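Local coordinates for protein probable 2-dehydro-3-deoxygalactonokinase DgoK1 (Sinorhizobium meliloti, PDB 3T69) that probably phosphorylates 2-dehydro-3-deoxy-D-galactonate with ATP, the second step of galactonate breakdown in the DeLey-Doudoroff pathway of galactose degradation, at residues Trp22-Gly25 against Ala29-Ala32; Thr50-His55 against Ile67-Met72; Ala200-Val205 against Leu278-Leu283. All coordinates share one frame; numbering follows the deposited sequence.

Contact 1 (Trp22-Gly25 against Ala29-Ala32)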
ATOM      1  N   TRP B  22       7.957   7.608 -32.169  1.00 66.63           N
ATOM      2  CA  TRP B  22       8.628   6.945 -33.292  1.00 67.21           C
ATOM      3  C   TRP B  22       8.089   7.537 -34.605  1.00 66.73           C
ATOM      4  O   TRP B  22       6.885   7.618 -34.788  1.00 66.73           O
ATOM      5  CB  TRP B  22       8.341   5.427 -33.309  1.00 67.92           C
ATOM      6  CG  TRP B  22       8.831   4.560 -32.134  1.00 70.16           C
ATOM      7  CD1 TRP B  22      10.004   3.840 -32.060  1.00 71.57           C
ATOM      8  CD2 TRP B  22       8.112   4.263 -30.929  1.00 72.57           C
ATOM      9  NE1 TRP B  22      10.068   3.145 -30.868  1.00 72.33           N
ATOM     10  CE2 TRP B  22       8.924   3.396 -30.156  1.00 73.65           C
ATOM     11  CE3 TRP B  22       6.873   4.667 -30.410  1.00 72.36           C
ATOM     12  CZ2 TRP B  22       8.522   2.930 -28.893  1.00 74.74           C
ATOM     13  CZ3 TRP B  22       6.480   4.197 -29.162  1.00 72.29           C
ATOM     14  CH2 TRP B  22       7.299   3.341 -28.420  1.00 72.86           C
ATOM     15  N   ILE B  23       8.977   7.916 -35.524  1.00 66.52           N
ATOM     16  CA  ILE B  23       8.575   8.394 -36.835  1.00 65.69           C
ATOM     17  C   ILE B  23       8.722   7.196 -37.747  1.00 66.03           C
ATOM     18  O   ILE B  23       9.726   6.519 -37.677  1.00 65.97           O
ATOM     19  CB  ILE B  23       9.515   9.494 -37.312  1.00 65.48           C
ATOM     20  CG1 ILE B  23       9.629  10.634 -36.294  1.00 63.69           C
ATOM     21  CG2 ILE B  23       9.114   9.989 -38.720  1.00 66.86           C
ATOM     22  CD1 ILE B  23       8.536  11.644 -36.366  1.00 62.83           C
ATOM     23  N   ILE B  24       7.737   6.927 -38.595  1.00 66.31           N
ATOM     24  CA  ILE B  24       7.748   5.708 -39.409  1.00 67.04           C
ATOM     25  C   ILE B  24       7.636   5.995 -40.924  1.00 68.13           C
ATOM     26  O   ILE B  24       6.918   6.919 -41.344  1.00 68.37           O
ATOM     27  CB  ILE B  24       6.614   4.737 -38.964  1.00 66.79           C
ATOM     28  CG1 ILE B  24       6.729   4.391 -37.484  1.00 67.25           C
ATOM     29  CG2 ILE B  24       6.559   3.448 -39.825  1.00 66.49           C
ATOM     30  CD1 ILE B  24       7.946   3.569 -37.105  1.00 69.50           C
ATOM     31  N   GLY B  25       8.328   5.200 -41.747  1.00 68.62           N
ATOM     32  CA  GLY B  25       8.236   5.349 -43.203  1.00 70.11           C
ATOM     33  C   GLY B  25       7.303   4.336 -43.841  1.00 71.41           C
ATOM     34  O   GLY B  25       7.008   3.301 -43.247  1.00 71.67           O
ATOM     35  N   ALA B  29      10.088   1.152 -41.707  1.00 76.53           N
ATOM     36  CA  ALA B  29      11.200   1.386 -40.765  1.00 76.52           C
ATOM     37  C   ALA B  29      10.990   2.574 -39.837  1.00 75.99           C
ATOM     38  O   ALA B  29      10.350   3.549 -40.208  1.00 76.36           O
ATOM     39  CB  ALA B  29      12.523   1.550 -41.513  1.00 76.66           C
ATOM     40  N   VAL B  30      11.542   2.480 -38.635  1.00 75.40           N
ATOM     41  CA  VAL B  30      11.755   3.645 -37.778  1.00 74.99           C
ATOM     42  C   VAL B  30      12.769   4.539 -38.461  1.00 74.75           C
ATOM     43  O   VAL B  30      13.800   4.059 -38.935  1.00 74.49           O
ATOM     44  CB  VAL B  30      12.334   3.232 -36.390  1.00 75.35           C
ATOM     45  CG1 VAL B  30      12.485   4.442 -35.440  1.00 74.66           C
ATOM     46  CG2 VAL B  30      11.504   2.079 -35.745  1.00 75.11           C
ATOM     47  N   LEU B  31      12.447   5.830 -38.523  1.00 74.88           N
ATOM     48  CA  LEU B  31      13.304   6.890 -39.082  1.00 74.73           C
ATOM     49  C   LEU B  31      13.897   7.765 -37.970  1.00 74.40           C
ATOM     50  O   LEU B  31      15.009   8.226 -38.092  1.00 74.63           O
ATOM     51  CB  LEU B  31      12.508   7.764 -40.064  1.00 74.58           C
ATOM     52  CG  LEU B  31      12.279   7.481 -41.570  1.00 75.87           C
ATOM     53  CD1 LEU B  31      12.428   6.012 -42.066  1.00 76.73           C
ATOM     54  CD2 LEU B  31      10.934   8.034 -41.999  1.00 75.11           C
ATOM     55  N   ALA B  32      13.142   8.010 -36.900  1.00 74.12           N
ATOM     56  CA  ALA B  32      13.660   8.728 -35.727  1.00 74.12           C
ATOM     57  C   ALA B  32      12.992   8.262 -34.399  1.00 74.51           C
ATOM     58  O   ALA B  32      12.179   7.321 -34.417  1.00 74.79           O
ATOM     59  CB  ALA B  32      13.556  10.217 -35.923  1.00 73.47           C
TER

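Contact 2 (Thr50-His55 against Ile67-Met72)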
ATOM      1  N   THR B  50       1.928  21.451 -26.835  1.00 68.50           N
ATOM      2  CA  THR B  50       3.254  21.973 -26.862  1.00 67.83           C
ATOM      3  C   THR B  50       4.320  20.896 -26.755  1.00 67.44           C
ATOM      4  O   THR B  50       5.317  20.941 -27.438  1.00 67.89           O
ATOM      5  CB  THR B  50       3.386  22.926 -25.686  1.00 68.00           C
ATOM      6  OG1 THR B  50       3.323  24.262 -26.154  1.00 68.38           O
ATOM      7  CG2 THR B  50       4.661  22.723 -24.981  1.00 67.43           C
ATOM      8  N   ILE B  51       4.123  19.914 -25.915  1.00 66.43           N
ATOM      9  CA  ILE B  51       5.102  18.870 -25.809  1.00 65.88           C
ATOM     10  C   ILE B  51       5.224  18.111 -27.104  1.00 65.62           C
ATOM     11  O   ILE B  51       6.301  17.745 -27.517  1.00 65.49           O
ATOM     12  CB  ILE B  51       4.742  17.911 -24.703  1.00 65.96           C
ATOM     13  CG1 ILE B  51       4.796  18.626 -23.383  1.00 66.02           C
ATOM     14  CG2 ILE B  51       5.687  16.760 -24.664  1.00 65.00           C
ATOM     15  CD1 ILE B  51       4.078  17.924 -22.351  1.00 67.60           C
ATOM     16  N   LEU B  52       4.099  17.861 -27.731  1.00 65.01           N
ATOM     17  CA  LEU B  52       4.057  17.156 -28.994  1.00 64.72           C
ATOM     18  C   LEU B  52       4.708  17.952 -30.139  1.00 65.12           C
ATOM     19  O   LEU B  52       5.353  17.358 -31.014  1.00 64.71           O
ATOM     20  CB  LEU B  52       2.630  16.785 -29.349  1.00 64.38           C
ATOM     21  CG  LEU B  52       2.385  15.939 -30.598  1.00 63.77           C
ATOM     22  CD1 LEU B  52       3.409  14.819 -30.798  1.00 63.16           C
ATOM     23  CD2 LEU B  52       1.024  15.360 -30.457  1.00 62.83           C
ATOM     24  N   ASP B  53       4.538  19.279 -30.137  1.00 65.19           N
ATOM     25  CA  ASP B  53       5.127  20.110 -31.195  1.00 65.26           C
ATOM     26  C   ASP B  53       6.657  20.209 -31.066  1.00 65.42           C
ATOM     27  O   ASP B  53       7.369  20.117 -32.081  1.00 64.62           O
ATOM     28  CB  ASP B  53       4.420  21.471 -31.311  1.00 64.97           C
ATOM     29  CG  ASP B  53       3.038  21.350 -31.987  1.00 65.87           C
ATOM     30  OD1 ASP B  53       2.808  20.361 -32.722  1.00 64.60           O
ATOM     31  OD2 ASP B  53       2.172  22.229 -31.783  1.00 66.58           O
ATOM     32  N   GLY B  54       7.134  20.334 -29.816  1.00 65.72           N
ATOM     33  CA  GLY B  54       8.557  20.321 -29.472  1.00 65.98           C
ATOM     34  C   GLY B  54       9.277  19.100 -30.008  1.00 66.44           C
ATOM     35  O   GLY B  54      10.222  19.210 -30.778  1.00 67.29           O
ATOM     36  N   HIS B  55       8.819  17.919 -29.627  1.00 67.14           N
ATOM     37  CA  HIS B  55       9.408  16.677 -30.141  1.00 67.40           C
ATOM     38  C   HIS B  55       9.360  16.518 -31.657  1.00 67.40           C
ATOM     39  O   HIS B  55      10.262  15.909 -32.270  1.00 67.59           O
ATOM     40  CB  HIS B  55       8.803  15.478 -29.434  1.00 67.29           C
ATOM     41  CG  HIS B  55       9.301  15.332 -28.038  1.00 69.99           C
ATOM     42  ND1 HIS B  55      10.571  14.874 -27.750  1.00 71.68           N
ATOM     43  CD2 HIS B  55       8.738  15.653 -26.851  1.00 72.34           C
ATOM     44  CE1 HIS B  55      10.755  14.882 -26.442  1.00 72.74           C
ATOM     45  NE2 HIS B  55       9.655  15.346 -25.873  1.00 73.81           N
ATOM     46  N   ILE B  67      -0.573  11.723 -36.713  1.00 49.56           N
ATOM     47  CA  ILE B  67      -0.123  11.263 -35.388  1.00 47.34           C
ATOM     48  C   ILE B  67      -1.135  10.314 -34.770  1.00 46.86           C
ATOM     49  O   ILE B  67      -2.315  10.639 -34.651  1.00 46.09           O
ATOM     50  CB  ILE B  67       0.075  12.429 -34.419  1.00 46.90           C
ATOM     51  CG1 ILE B  67       0.775  13.587 -35.135  1.00 48.31           C
ATOM     52  CG2 ILE B  67       0.830  11.996 -33.202  1.00 43.19           C
ATOM     53  CD1 ILE B  67       1.660  14.430 -34.215  1.00 51.28           C
ATOM     54  N   ILE B  68      -0.639   9.153 -34.356  1.00 46.25           N
ATOM     55  CA  ILE B  68      -1.425   8.155 -33.689  1.00 46.35           C
ATOM     56  C   ILE B  68      -0.842   7.973 -32.281  1.00 46.34           C
ATOM     57  O   ILE B  68       0.366   7.788 -32.109  1.00 46.40           O
ATOM     58  CB  ILE B  68      -1.444   6.873 -34.502  1.00 46.05           C
ATOM     59  CG1 ILE B  68      -2.416   5.850 -33.917  1.00 46.86           C
ATOM     60  CG2 ILE B  68      -0.060   6.351 -34.688  1.00 46.86           C
ATOM     61  CD1 ILE B  68      -3.873   6.361 -33.864  1.00 46.39           C
ATOM     62  N   ILE B  69      -1.718   8.090 -31.285  1.00 46.25           N
ATOM     63  CA  ILE B  69      -1.311   8.123 -29.889  1.00 45.83           C
ATOM     64  C   ILE B  69      -2.139   7.180 -29.060  1.00 46.50           C
ATOM     65  O   ILE B  69      -3.362   7.189 -29.144  1.00 46.93           O
ATOM     66  CB  ILE B  69      -1.501   9.492 -29.267  1.00 45.61           C
ATOM     67  CG1 ILE B  69      -0.967  10.602 -30.189  1.00 44.09           C
ATOM     68  CG2 ILE B  69      -0.866   9.492 -27.922  1.00 44.56           C
ATOM     69  CD1 ILE B  69      -1.116  12.027 -29.617  1.00 41.69           C
ATOM     70  N   CYS B  70      -1.467   6.371 -28.253  1.00 46.74           N
ATOM     71  CA  CYS B  70      -2.122   5.505 -27.308  1.00 46.80           C
ATOM     72  C   CYS B  70      -1.760   5.965 -25.879  1.00 46.43           C
ATOM     73  O   CYS B  70      -0.833   6.753 -25.704  1.00 46.85           O
ATOM     74  CB  CYS B  70      -1.705   4.043 -27.573  1.00 46.90           C
ATOM     75  SG  CYS B  70      -0.003   3.632 -27.117  1.00 50.33           S
ATOM     76  N   GLY B  71      -2.490   5.477 -24.869  1.00 45.66           N
ATOM     77  CA  GLY B  71      -2.144   5.721 -23.471  1.00 44.30           C
ATOM     78  C   GLY B  71      -2.950   6.790 -22.749  1.00 43.62           C
ATOM     79  O   GLY B  71      -4.010   7.218 -23.189  1.00 43.57           O
ATOM     80  N   MET B  72      -2.409   7.247 -21.633  1.00 43.11           N
ATOM     81  CA  MET B  72      -3.113   8.166 -20.761  1.00 41.67           C
ATOM     82  C   MET B  72      -3.299   9.539 -21.405  1.00 42.58           C
ATOM     83  O   MET B  72      -3.892  10.454 -20.824  1.00 43.01           O
ATOM     84  CB  MET B  72      -2.390   8.263 -19.411  1.00 40.78           C
ATOM     85  CG  MET B  72      -2.483   7.026 -18.552  1.00 37.83           C
ATOM     86  SD  MET B  72      -4.122   6.448 -18.083  1.00 36.86           S
ATOM     87  CE  MET B  72      -3.637   4.744 -17.996  1.00 42.48           C
TER

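Contact 3 (Ala200-Val205 against Leu278-Leu283)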
ATOM      1  N   ALA B 200      16.982 -12.401  -1.044  1.00 59.21           N
ATOM      2  CA  ALA B 200      16.053 -11.491  -0.392  1.00 58.68           C
ATOM      3  C   ALA B 200      14.776 -11.362  -1.255  1.00 58.55           C
ATOM      4  O   ALA B 200      13.657 -11.552  -0.747  1.00 58.55           O
ATOM      5  CB  ALA B 200      16.693 -10.144  -0.123  1.00 58.02           C
ATOM      6  N   PHE B 201      14.952 -11.144  -2.563  1.00 57.67           N
ATOM      7  CA  PHE B 201      13.827 -11.010  -3.488  1.00 56.65           C
ATOM      8  C   PHE B 201      12.928 -12.229  -3.671  1.00 55.89           C
ATOM      9  O   PHE B 201      11.704 -12.105  -3.548  1.00 56.81           O
ATOM     10  CB  PHE B 201      14.255 -10.436  -4.849  1.00 56.82           C
ATOM     11  CG  PHE B 201      13.116 -10.281  -5.825  1.00 56.79           C
ATOM     12  CD1 PHE B 201      12.212  -9.214  -5.712  1.00 59.06           C
ATOM     13  CD2 PHE B 201      12.924 -11.207  -6.847  1.00 56.59           C
ATOM     14  CE1 PHE B 201      11.127  -9.077  -6.623  1.00 58.37           C
ATOM     15  CE2 PHE B 201      11.841 -11.092  -7.753  1.00 57.11           C
ATOM     16  CZ  PHE B 201      10.949 -10.017  -7.646  1.00 56.46           C
ATOM     17  N   THR B 202      13.479 -13.393  -3.983  1.00 54.44           N
ATOM     18  CA  THR B 202      12.605 -14.552  -4.231  1.00 53.28           C
ATOM     19  C   THR B 202      12.042 -15.163  -2.959  1.00 53.65           C
ATOM     20  O   THR B 202      11.018 -15.867  -3.020  1.00 53.97           O
ATOM     21  CB  THR B 202      13.274 -15.684  -5.078  1.00 53.28           C
ATOM     22  OG1 THR B 202      14.458 -16.177  -4.416  1.00 51.45           O
ATOM     23  CG2 THR B 202      13.609 -15.178  -6.463  1.00 52.73           C
ATOM     24  N   ASP B 203      12.717 -14.952  -1.821  1.00 53.60           N
ATOM     25  CA  ASP B 203      12.132 -15.352  -0.531  1.00 54.20           C
ATOM     26  C   ASP B 203      10.820 -14.581  -0.299  1.00 52.63           C
ATOM     27  O   ASP B 203       9.789 -15.210  -0.017  1.00 52.87           O
ATOM     28  CB  ASP B 203      13.079 -15.114   0.664  1.00 55.57           C
ATOM     29  CG  ASP B 203      14.301 -16.046   0.680  1.00 58.93           C
ATOM     30  OD1 ASP B 203      14.262 -17.122   0.010  1.00 59.02           O
ATOM     31  OD2 ASP B 203      15.297 -15.671   1.388  1.00 60.85           O
ATOM     32  N   ALA B 204      10.880 -13.244  -0.450  1.00 50.55           N
ATOM     33  CA  ALA B 204       9.737 -12.339  -0.312  1.00 49.14           C
ATOM     34  C   ALA B 204       8.569 -12.781  -1.182  1.00 48.87           C
ATOM     35  O   ALA B 204       7.431 -12.956  -0.683  1.00 49.43           O
ATOM     36  CB  ALA B 204      10.132 -10.944  -0.648  1.00 48.25           C
ATOM     37  N   VAL B 205       8.868 -13.021  -2.460  1.00 47.46           N
ATOM     38  CA  VAL B 205       7.885 -13.491  -3.444  1.00 45.90           C
ATOM     39  C   VAL B 205       7.291 -14.817  -3.059  1.00 46.31           C
ATOM     40  O   VAL B 205       6.105 -15.056  -3.265  1.00 46.84           O
ATOM     41  CB  VAL B 205       8.511 -13.637  -4.883  1.00 45.37           C
ATOM     42  CG1 VAL B 205       7.529 -14.249  -5.848  1.00 42.97           C
ATOM     43  CG2 VAL B 205       9.023 -12.312  -5.401  1.00 42.07           C
ATOM     44  N   LEU B 278       8.393 -14.768 -11.692  1.00 53.91           N
ATOM     45  CA  LEU B 278       7.431 -15.764 -12.199  1.00 54.68           C
ATOM     46  C   LEU B 278       7.963 -17.216 -12.300  1.00 55.43           C
ATOM     47  O   LEU B 278       7.212 -18.199 -12.071  1.00 56.19           O
ATOM     48  CB  LEU B 278       6.845 -15.325 -13.552  1.00 54.21           C
ATOM     49  CG  LEU B 278       5.988 -14.056 -13.575  1.00 53.48           C
ATOM     50  CD1 LEU B 278       6.005 -13.422 -14.927  1.00 50.82           C
ATOM     51  CD2 LEU B 278       4.557 -14.353 -13.138  1.00 53.38           C
ATOM     52  N   GLU B 279       9.239 -17.358 -12.666  1.00 55.41           N
ATOM     53  CA  GLU B 279       9.821 -18.682 -12.768  1.00 55.46           C
ATOM     54  C   GLU B 279       9.905 -19.302 -11.384  1.00 55.46           C
ATOM     55  O   GLU B 279       9.431 -20.435 -11.189  1.00 55.59           O
ATOM     56  CB  GLU B 279      11.172 -18.638 -13.480  1.00 55.57           C
ATOM     57  CG  GLU B 279      11.008 -18.595 -14.995  1.00 56.02           C
ATOM     58  CD  GLU B 279      12.215 -18.042 -15.761  1.00 56.95           C
ATOM     59  OE1 GLU B 279      13.050 -17.272 -15.223  1.00 56.86           O
ATOM     60  OE2 GLU B 279      12.293 -18.365 -16.960  1.00 58.55           O
ATOM     61  N   SER B 280      10.447 -18.543 -10.423  1.00 55.04           N
ATOM     62  CA  SER B 280      10.499 -18.984  -9.018  1.00 54.78           C
ATOM     63  C   SER B 280       9.180 -19.586  -8.537  1.00 54.45           C
ATOM     64  O   SER B 280       9.185 -20.439  -7.663  1.00 53.95           O
ATOM     65  CB  SER B 280      10.986 -17.869  -8.082  1.00 54.63           C
ATOM     66  OG  SER B 280       9.959 -16.930  -7.813  1.00 55.50           O
ATOM     67  N   GLN B 281       8.055 -19.178  -9.125  1.00 54.65           N
ATOM     68  CA  GLN B 281       6.768 -19.778  -8.736  1.00 55.04           C
ATOM     69  C   GLN B 281       6.342 -20.911  -9.625  1.00 55.91           C
ATOM     70  O   GLN B 281       5.196 -21.379  -9.525  1.00 55.52           O
ATOM     71  CB  GLN B 281       5.629 -18.747  -8.572  1.00 54.83           C
ATOM     72  CG  GLN B 281       5.957 -17.608  -7.608  1.00 53.34           C
ATOM     73  CD  GLN B 281       6.528 -18.100  -6.275  1.00 51.95           C
ATOM     74  OE1 GLN B 281       5.906 -18.907  -5.568  1.00 52.44           O
ATOM     75  NE2 GLN B 281       7.713 -17.608  -5.925  1.00 49.63           N
ATOM     76  N   GLY B 282       7.278 -21.358 -10.468  1.00 57.21           N
ATOM     77  CA  GLY B 282       7.106 -22.557 -11.292  1.00 58.76           C
ATOM     78  C   GLY B 282       6.316 -22.345 -12.577  1.00 60.02           C
ATOM     79  O   GLY B 282       5.605 -23.248 -13.033  1.00 59.92           O
ATOM     80  N   LEU B 283       6.448 -21.153 -13.161  1.00 60.83           N
ATOM     81  CA  LEU B 283       5.822 -20.855 -14.444  1.00 61.06           C
ATOM     82  C   LEU B 283       6.817 -20.684 -15.573  1.00 60.98           C
ATOM     83  O   LEU B 283       7.873 -20.081 -15.401  1.00 60.26           O
ATOM     84  CB  LEU B 283       5.002 -19.572 -14.348  1.00 61.00           C
ATOM     85  CG  LEU B 283       3.938 -19.598 -13.278  1.00 61.71           C
ATOM     86  CD1 LEU B 283       3.636 -18.173 -12.906  1.00 62.26           C
ATOM     87  CD2 LEU B 283       2.691 -20.355 -13.757  1.00 62.31           C
TER

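Contact 1 (Trp22-Gly25 against Ala29-Ala32)
Ile24 holds its CG1 branch beside the backbone N and anti to the carbonyl carbon (chi1 -57°), and a second bend in the same sense turns CD1 over the facing strand, where it lies 3.9 Å from Val30 CA and 4.1 Å from Val30 CG2. Val30 has CG1 trans to the amide nitrogen (chi1 -177°), which points that methyl at the indole of Trp22; it meets the ring at the edge and near its plane, Val30 CG1 to Trp22 CD1 4.2 Å. These three side chains share one face of the ribbon. Two firm backbone bonds join the strands: Leu31 N donates to Ile23 O at 2.9 Å, and nearer the turn Gly25 N donates to Ala29 O (3.0 Å). A third, from Ile23 N to Ala32 O, is weak at 3.4 Å. The result is the beta hairpin of strands 19-24 and 30-36, which forms one flank of the mixed sheet in the ASKHA-type kinase fold, with strand 9-14 on the far side of 19-24. Asp27 OD2 accepts from Ala29 N within the turn. On the other face Ile23 packs its CG1 against Ala32 CB at 4.0 Å, and its CG2 approaches Leu31 CD2. Leu31 also lays CD2 against the backbone of Gly25. Val59 touches both Ile23 and Ala32 on this face, whereas the indole of Trp22 is met by Val294 and Leu298 of helix 290-305.

Contact 2 (Thr50-His55 against Ile67-Met72)
Leu52 and Ile67 have the nearest CA atoms of the two segments, 9.6 Å apart, so that helix 50-58 and strand 67-71 stand a full layer from each other and meet through side chains alone. Leu52 spans the gap from the helix. Its CG is anti to the backbone N (chi1 -175°), which carries both methyls out toward the sheet. From the strand, Ile67 and Ile69, two positions apart and on the same face, extend their CD1 atoms to meet it tip to tip. The Ile67 CD1 methyl sits at the fork of the leucine, 3.9 Å from Leu52 CD1 and 3.9 Å from Leu52 CD2. Ile69, its outer chain fully extended (chi2 -180°), brings CD1 to 4.0 Å from Leu52 CD2, so Leu52 CD2 touches both isoleucines. Val12 of the neighbouring parallel strand 9-14 adjoins Ile67 and Ile69, and Trp79 touches Leu52 from a loop. With Leu52 cut back to an alanine, the ends of Ile67 and Ile69 would probably lose their partner and a gap would open between helix and sheet. One turn of helix on, His55 has polar partners instead: ND1 is hydrogen-bonded to Arg34 and NE2 to Glu38, while its ring stacks with Phe19. All three residues that meet across the layer are buried hydrocarbons, and the contact has no polar or charged group to fix direction; its adhesion therefore probably rests on the exclusion of water and on the van der Waals contact of these methyls.

Contact 3 (Ala200-Val205 against Leu278-Leu283)
Ser280, in the last turn of helix 268-280, makes the first touch on helix 199-210: its CB lies 4.1 Å from Thr202 CG2. Its OG, set between the backbone N and the carbonyl carbon (chi1 78°), is hydrogen-bonded to Ala277 O one turn back and passes Val205 CG1 at 4.1 Å. Gln281 follows, and its chain, bent at chi2 (-49°), swings the amide back toward helix 199-210. There it crosses Val205 at a slant, with NE2 3.4 Å from Val205 CG1 and CD 4.0 Å from the same methyl. The amide nitrogen is held by two hydroxyls. It donates to Ser280 OG at 3.0 Å, a bent bond tilted from the amide plane, and is hydrogen-bonded to Ser206 OG on the facing helix, just past Val205. Gly282, with positive phi, is the C-prime residue of a Schellman motif that ends the helix, Leu283 N returning to Leu278 O at 3.2 Å. The chain then turns away into strand 284-285, an edge of the second sheet. Beside this helix end, Phe201 touches Leu273 and Ala277 of helix 268-280 and Ile245 of helix 233-252, while Val205 CG2 lies over the rim of one face of its ring.

Overall arrangement
Contacts 1 and 2 belong to the same mixed sheet: the hairpin 22-25/29-32 is at its flank, and strand 67-71 carries helix 50-58 nearer its middle. Their centres are 15 Å apart and their nearest atoms about 6 Å, without touching. Contact 3 joins helices on the opposite side of the chain's centre, 39 Å from contact 1 and 38 Å from contact 2 between centres. In ASKHA-type kinases ATP binds in the cleft between two domains. By analogy, the turn between strands 9-14 and 19-24 probably faces the phosphates, and the glycine-rich start of helix 268-280, whose far end makes contact 3, probably lies near the adenosine.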